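Uncharacterized protein Q9I3C8_PSEAE (Pseudomonas aeruginosa, PDB 3F1T) probably acts as a hotdog-fold acyl-CoA thioesterase, perhaps hydrolysing 1,4-dihydroxy-2-naphthoyl-CoA, though its true substrate is not established. Local coordinates at residues B[87-101]-B[119-133]. Numbering follows the deposited sequence.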
# COMPACT_ATOMS: atom_id res chain seq x y z
N ARG B 87 -1.79 3.60 -3.76
CA ARG B 87 -0.41 3.17 -3.75
C ARG B 87 0.28 3.23 -5.10
O ARG B 87 -0.31 2.88 -6.14
CB ARG B 87 -0.25 1.80 -3.10
CG ARG B 87 -0.84 0.68 -3.90
CD ARG B 87 -0.07 -0.58 -3.57
NE ARG B 87 -0.61 -1.74 -4.24
CZ ARG B 87 -0.02 -2.35 -5.27
NH1 ARG B 87 1.15 -1.91 -5.72
NH2 ARG B 87 -0.59 -3.42 -5.81
N ILE B 88 1.49 3.79 -5.07
CA ILE B 88 2.37 3.88 -6.23
C ILE B 88 3.68 3.18 -5.87
O ILE B 88 4.25 3.41 -4.80
CB ILE B 88 2.72 5.35 -6.54
CG1 ILE B 88 1.44 6.19 -6.57
CG2 ILE B 88 3.45 5.45 -7.89
CD1 ILE B 88 1.66 7.60 -7.10
N ASP B 89 4.12 2.28 -6.74
CA ASP B 89 5.35 1.52 -6.51
C ASP B 89 6.22 1.59 -7.75
O ASP B 89 5.83 1.11 -8.82
CB ASP B 89 5.00 0.06 -6.18
CG ASP B 89 4.27 -0.08 -4.87
OD1 ASP B 89 4.92 0.02 -3.80
OD2 ASP B 89 3.03 -0.18 -4.88
N TYR B 90 7.34 2.29 -7.64
CA TYR B 90 8.25 2.52 -8.76
C TYR B 90 9.07 1.28 -9.04
O TYR B 90 9.65 0.70 -8.13
CB TYR B 90 9.16 3.71 -8.47
CG TYR B 90 8.47 5.05 -8.60
CD1 TYR B 90 8.48 5.75 -9.80
CD2 TYR B 90 7.76 5.59 -7.53
CE1 TYR B 90 7.76 6.93 -9.95
CE2 TYR B 90 7.05 6.76 -7.67
CZ TYR B 90 7.08 7.44 -8.87
OH TYR B 90 6.39 8.64 -9.00
N MSE B 91 9.04 0.83 -10.30
CA MSE B 91 9.79 -0.32 -10.74
C MSE B 91 11.20 0.11 -11.09
O MSE B 91 12.17 -0.64 -10.89
CB MSE B 91 9.15 -0.93 -11.98
CG MSE B 91 7.76 -1.48 -11.74
SE MSE B 91 7.73 -2.82 -10.31
CE MSE B 91 6.86 -1.76 -8.91
N HIS B 92 11.30 1.23 -11.78
CA HIS B 92 12.59 1.72 -12.23
C HIS B 92 12.48 3.20 -12.52
O HIS B 92 11.38 3.75 -12.56
CB HIS B 92 13.06 0.96 -13.48
CG HIS B 92 12.25 1.24 -14.70
ND1 HIS B 92 11.39 0.31 -15.24
CD2 HIS B 92 12.10 2.37 -15.43
CE1 HIS B 92 10.75 0.85 -16.27
NE2 HIS B 92 11.18 2.09 -16.42
N PRO B 93 13.63 3.89 -12.51
CA PRO B 93 13.63 5.35 -12.64
C PRO B 93 13.15 5.77 -14.02
O PRO B 93 13.32 5.04 -15.00
CB PRO B 93 15.10 5.72 -12.43
CG PRO B 93 15.87 4.48 -12.75
CD PRO B 93 14.99 3.33 -12.38
N ALA B 94 12.45 6.90 -14.09
CA ALA B 94 12.07 7.46 -15.37
C ALA B 94 13.30 7.83 -16.20
O ALA B 94 14.35 8.19 -15.65
CB ALA B 94 11.15 8.67 -15.16
N GLU B 95 13.21 7.70 -17.52
CA GLU B 95 14.23 8.23 -18.42
C GLU B 95 14.14 9.75 -18.51
O GLU B 95 13.04 10.30 -18.53
CB GLU B 95 14.10 7.65 -19.82
CG GLU B 95 14.33 6.15 -19.89
CD GLU B 95 13.76 5.54 -21.15
OE1 GLU B 95 14.17 5.96 -22.26
OE2 GLU B 95 12.85 4.67 -21.04
N PRO B 96 15.29 10.43 -18.52
CA PRO B 96 15.27 11.89 -18.64
C PRO B 96 14.87 12.36 -20.04
O PRO B 96 14.93 11.59 -20.99
CB PRO B 96 16.72 12.29 -18.33
CG PRO B 96 17.53 11.06 -18.59
CD PRO B 96 16.64 9.91 -18.23
N HIS B 97 14.37 13.58 -20.13
CA HIS B 97 13.99 14.19 -21.42
C HIS B 97 12.94 13.40 -22.18
O HIS B 97 12.91 13.41 -23.41
CB HIS B 97 15.23 14.41 -22.31
CG HIS B 97 16.28 15.27 -21.68
ND1 HIS B 97 17.45 14.75 -21.16
CD2 HIS B 97 16.33 16.61 -21.48
CE1 HIS B 97 18.18 15.74 -20.67
NE2 HIS B 97 17.53 16.88 -20.86
N LYS B 98 12.04 12.74 -21.44
CA LYS B 98 10.94 12.01 -22.07
C LYS B 98 9.64 12.24 -21.31
O LYS B 98 9.62 12.22 -20.08
CB LYS B 98 11.25 10.52 -22.16
CG LYS B 98 12.04 10.12 -23.42
CD LYS B 98 12.31 8.62 -23.47
CE LYS B 98 13.42 8.32 -24.45
NZ LYS B 98 13.83 6.87 -24.43
N ASP B 99 8.57 12.53 -22.04
CA ASP B 99 7.25 12.69 -21.43
C ASP B 99 6.85 11.42 -20.68
O ASP B 99 7.15 10.31 -21.13
CB ASP B 99 6.20 13.03 -22.47
CG ASP B 99 6.28 14.48 -22.93
OD1 ASP B 99 7.04 15.28 -22.32
OD2 ASP B 99 5.53 14.82 -23.87
N VAL B 100 6.10 11.59 -19.59
CA VAL B 100 5.55 10.45 -18.85
C VAL B 100 4.05 10.31 -19.08
O VAL B 100 3.28 11.25 -18.87
CB VAL B 100 5.85 10.54 -17.32
CG1 VAL B 100 5.41 9.25 -16.61
CG2 VAL B 100 7.32 10.80 -17.08
N TYR B 101 3.64 9.09 -19.45
CA TYR B 101 2.24 8.78 -19.63
C TYR B 101 1.68 8.02 -18.44
O TYR B 101 2.38 7.22 -17.81
CB TYR B 101 2.05 7.97 -20.90
CG TYR B 101 2.38 8.77 -22.14
CD1 TYR B 101 1.40 9.50 -22.79
CD2 TYR B 101 3.68 8.89 -22.58
CE1 TYR B 101 1.69 10.22 -23.93
CE2 TYR B 101 3.99 9.64 -23.71
CZ TYR B 101 2.99 10.33 -24.35
OH TYR B 101 3.28 11.06 -25.48
N PHE B 119 -0.73 2.53 -14.44
CA PHE B 119 0.73 2.52 -14.42
C PHE B 119 1.26 3.75 -15.14
O PHE B 119 0.51 4.41 -15.86
CB PHE B 119 1.28 1.22 -15.04
CG PHE B 119 0.75 0.92 -16.42
CD1 PHE B 119 1.46 1.35 -17.54
CD2 PHE B 119 -0.45 0.27 -16.59
CE1 PHE B 119 0.94 1.18 -18.81
CE2 PHE B 119 -0.95 0.04 -17.86
CZ PHE B 119 -0.24 0.48 -18.98
N ALA B 120 2.45 4.20 -14.73
CA ALA B 120 3.21 5.17 -15.50
C ALA B 120 4.19 4.50 -16.46
O ALA B 120 4.83 3.50 -16.12
CB ALA B 120 3.94 6.13 -14.58
N TYR B 121 4.45 5.16 -17.58
CA TYR B 121 5.39 4.64 -18.56
C TYR B 121 5.83 5.77 -19.48
O TYR B 121 5.33 6.89 -19.38
CB TYR B 121 4.74 3.49 -19.35
CG TYR B 121 3.59 3.93 -20.23
CD1 TYR B 121 3.81 4.21 -21.57
CD2 TYR B 121 2.35 4.26 -19.69
CE1 TYR B 121 2.79 4.65 -22.38
CE2 TYR B 121 1.31 4.67 -20.50
CZ TYR B 121 1.55 4.88 -21.85
OH TYR B 121 0.58 5.35 -22.70
N GLN B 122 6.84 5.52 -20.30
CA GLN B 122 7.34 6.55 -21.19
C GLN B 122 7.25 6.14 -22.64
O GLN B 122 6.44 6.70 -23.39
CB GLN B 122 8.74 6.98 -20.80
CG GLN B 122 8.71 7.96 -19.65
CD GLN B 122 10.08 8.26 -19.12
OE1 GLN B 122 10.86 7.36 -18.83
NE2 GLN B 122 10.39 9.54 -18.99
N ASP B 123 8.05 5.17 -23.05
CA ASP B 123 8.11 4.82 -24.46
C ASP B 123 6.98 3.88 -24.83
O ASP B 123 6.02 4.28 -25.49
CB ASP B 123 9.46 4.19 -24.80
CG ASP B 123 10.53 5.22 -25.07
OD1 ASP B 123 11.71 4.93 -24.77
OD2 ASP B 123 10.18 6.34 -25.51
N ASP B 124 7.03 2.66 -24.30
CA ASP B 124 5.91 1.74 -24.44
C ASP B 124 5.43 1.21 -23.08
O ASP B 124 6.24 1.00 -22.17
CB ASP B 124 6.27 0.59 -25.38
N PRO B 125 4.12 0.94 -22.97
CA PRO B 125 3.50 0.46 -21.75
C PRO B 125 4.16 -0.81 -21.21
O PRO B 125 3.79 -1.30 -20.15
CB PRO B 125 2.07 0.15 -22.19
CG PRO B 125 1.83 1.04 -23.36
CD PRO B 125 3.15 1.12 -24.06
N GLY B 126 5.13 -1.33 -21.96
CA GLY B 126 5.62 -2.68 -21.71
C GLY B 126 6.41 -2.78 -20.42
O GLY B 126 6.24 -3.74 -19.65
N GLN B 127 7.29 -1.81 -20.20
CA GLN B 127 8.14 -1.80 -19.02
C GLN B 127 7.85 -0.56 -18.20
O GLN B 127 8.55 0.44 -18.31
CB GLN B 127 9.62 -1.82 -19.41
CG GLN B 127 9.98 -2.91 -20.40
CD GLN B 127 10.42 -2.33 -21.74
OE1 GLN B 127 11.14 -1.33 -21.79
NE2 GLN B 127 9.99 -2.98 -22.83
N PRO B 128 6.70 -0.57 -17.51
CA PRO B 128 6.24 0.64 -16.86
C PRO B 128 7.17 1.12 -15.75
O PRO B 128 7.95 0.34 -15.21
CB PRO B 128 4.88 0.24 -16.28
CG PRO B 128 4.81 -1.25 -16.38
CD PRO B 128 5.68 -1.63 -17.52
N ILE B 129 7.16 2.42 -15.51
CA ILE B 129 7.97 3.05 -14.49
C ILE B 129 7.45 2.71 -13.09
O ILE B 129 8.22 2.48 -12.17
CB ILE B 129 7.93 4.57 -14.65
CG1 ILE B 129 8.62 4.99 -15.94
CG2 ILE B 129 8.60 5.25 -13.48
CD1 ILE B 129 8.42 6.44 -16.23
N ALA B 130 6.13 2.64 -12.96
CA ALA B 130 5.48 2.53 -11.66
C ALA B 130 4.11 1.89 -11.83
O ALA B 130 3.42 2.12 -12.82
CB ALA B 130 5.34 3.92 -11.02
N HIS B 131 3.72 1.07 -10.85
CA HIS B 131 2.37 0.53 -10.76
C HIS B 131 1.59 1.27 -9.70
O HIS B 131 2.14 1.62 -8.65
CB HIS B 131 2.43 -0.96 -10.43
CG HIS B 131 2.81 -1.83 -11.59
ND1 HIS B 131 4.11 -2.27 -11.79
CD2 HIS B 131 2.14 -2.13 -12.72
CE1 HIS B 131 4.19 -2.89 -12.95
NE2 HIS B 131 3.01 -2.82 -13.54
N VAL B 132 0.28 1.40 -9.91
CA VAL B 132 -0.57 2.22 -9.05
C VAL B 132 -1.91 1.54 -8.88
O VAL B 132 -2.45 1.00 -9.85
CB VAL B 132 -0.82 3.61 -9.68
CG1 VAL B 132 -1.58 4.50 -8.72
CG2 VAL B 132 0.47 4.25 -10.05
N VAL B 133 -2.45 1.58 -7.66
CA VAL B 133 -3.82 1.13 -7.39
C VAL B 133 -4.43 2.15 -6.45
O VAL B 133 -3.74 2.68 -5.57
CB VAL B 133 -3.82 -0.26 -6.71
CG1 VAL B 133 -5.20 -0.63 -6.27
CG2 VAL B 133 -3.27 -1.33 -7.65
O HOH W 1 10.66 4.54 -18.66
O HOH W 2 7.43 9.43 -23.68
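Strand 87-90 runs antiparallel to strand 130-133 (168°, axes 4.5 Å apart), and a second ladder pairs Tyr-101 with Tyr-121, its register shifted by two across the loops between. Paired backbone bonds join Arg-87 to Val-133 and Asp-89 to His-131; Met-91 N donates to Ile-129 O at 2.6 Å. Ile-129 and Ala-130 both face Ala-120 in a classic beta bulge. On the face turned to helix 56-70, Ile-88 lies alongside Val-132, and the Ala-130 methyl sits over the Tyr-90 ring while Ile-129 CG2 meets that ring's edge. Beyond the strand, the His-92 ring lies with one face over Ile-129 CA.

Gln-122 fastens the loop 91-99. Its chain, extended at chi2 (172°), carries the amide to the backbone of residues 95-98: OE1 accepts from Glu-95 N (2.7 Å) on an in-plane lone pair, and NE2 gives one hydrogen to Glu-95 O at 2.8 Å and the other to Lys-98 O at 3.0 Å, the latter from above the carbonyl plane. A water also donates to OE1 and bridges to Glu-95 OE2. Outside this clasp, Lys-98 NZ reaches the syn lone pair of Asp-123 OD1 (2.9 Å); it also approaches Glu-95 OE1, though that modelled distance is implausibly short, so doubtful. At the second ladder, Tyr-101 CB presses on one face of the Tyr-121 ring, 3.6 Å from its centroid, with Pro-125 CG on the opposite face; the two rings barely overlap.

Residues 87-89 also pair with a strand of a neighbouring subunit, so the hotdog sheet continues across the interface. Four polar links at the buried Gln-122 amide fix its rotation and tie loop 91-99 to the 122-129 connection, while Glu-95 OE1 and Asp-123 OD1 lie 3.7 Å apart, a repulsion the Lys-98 ammonium probably eases.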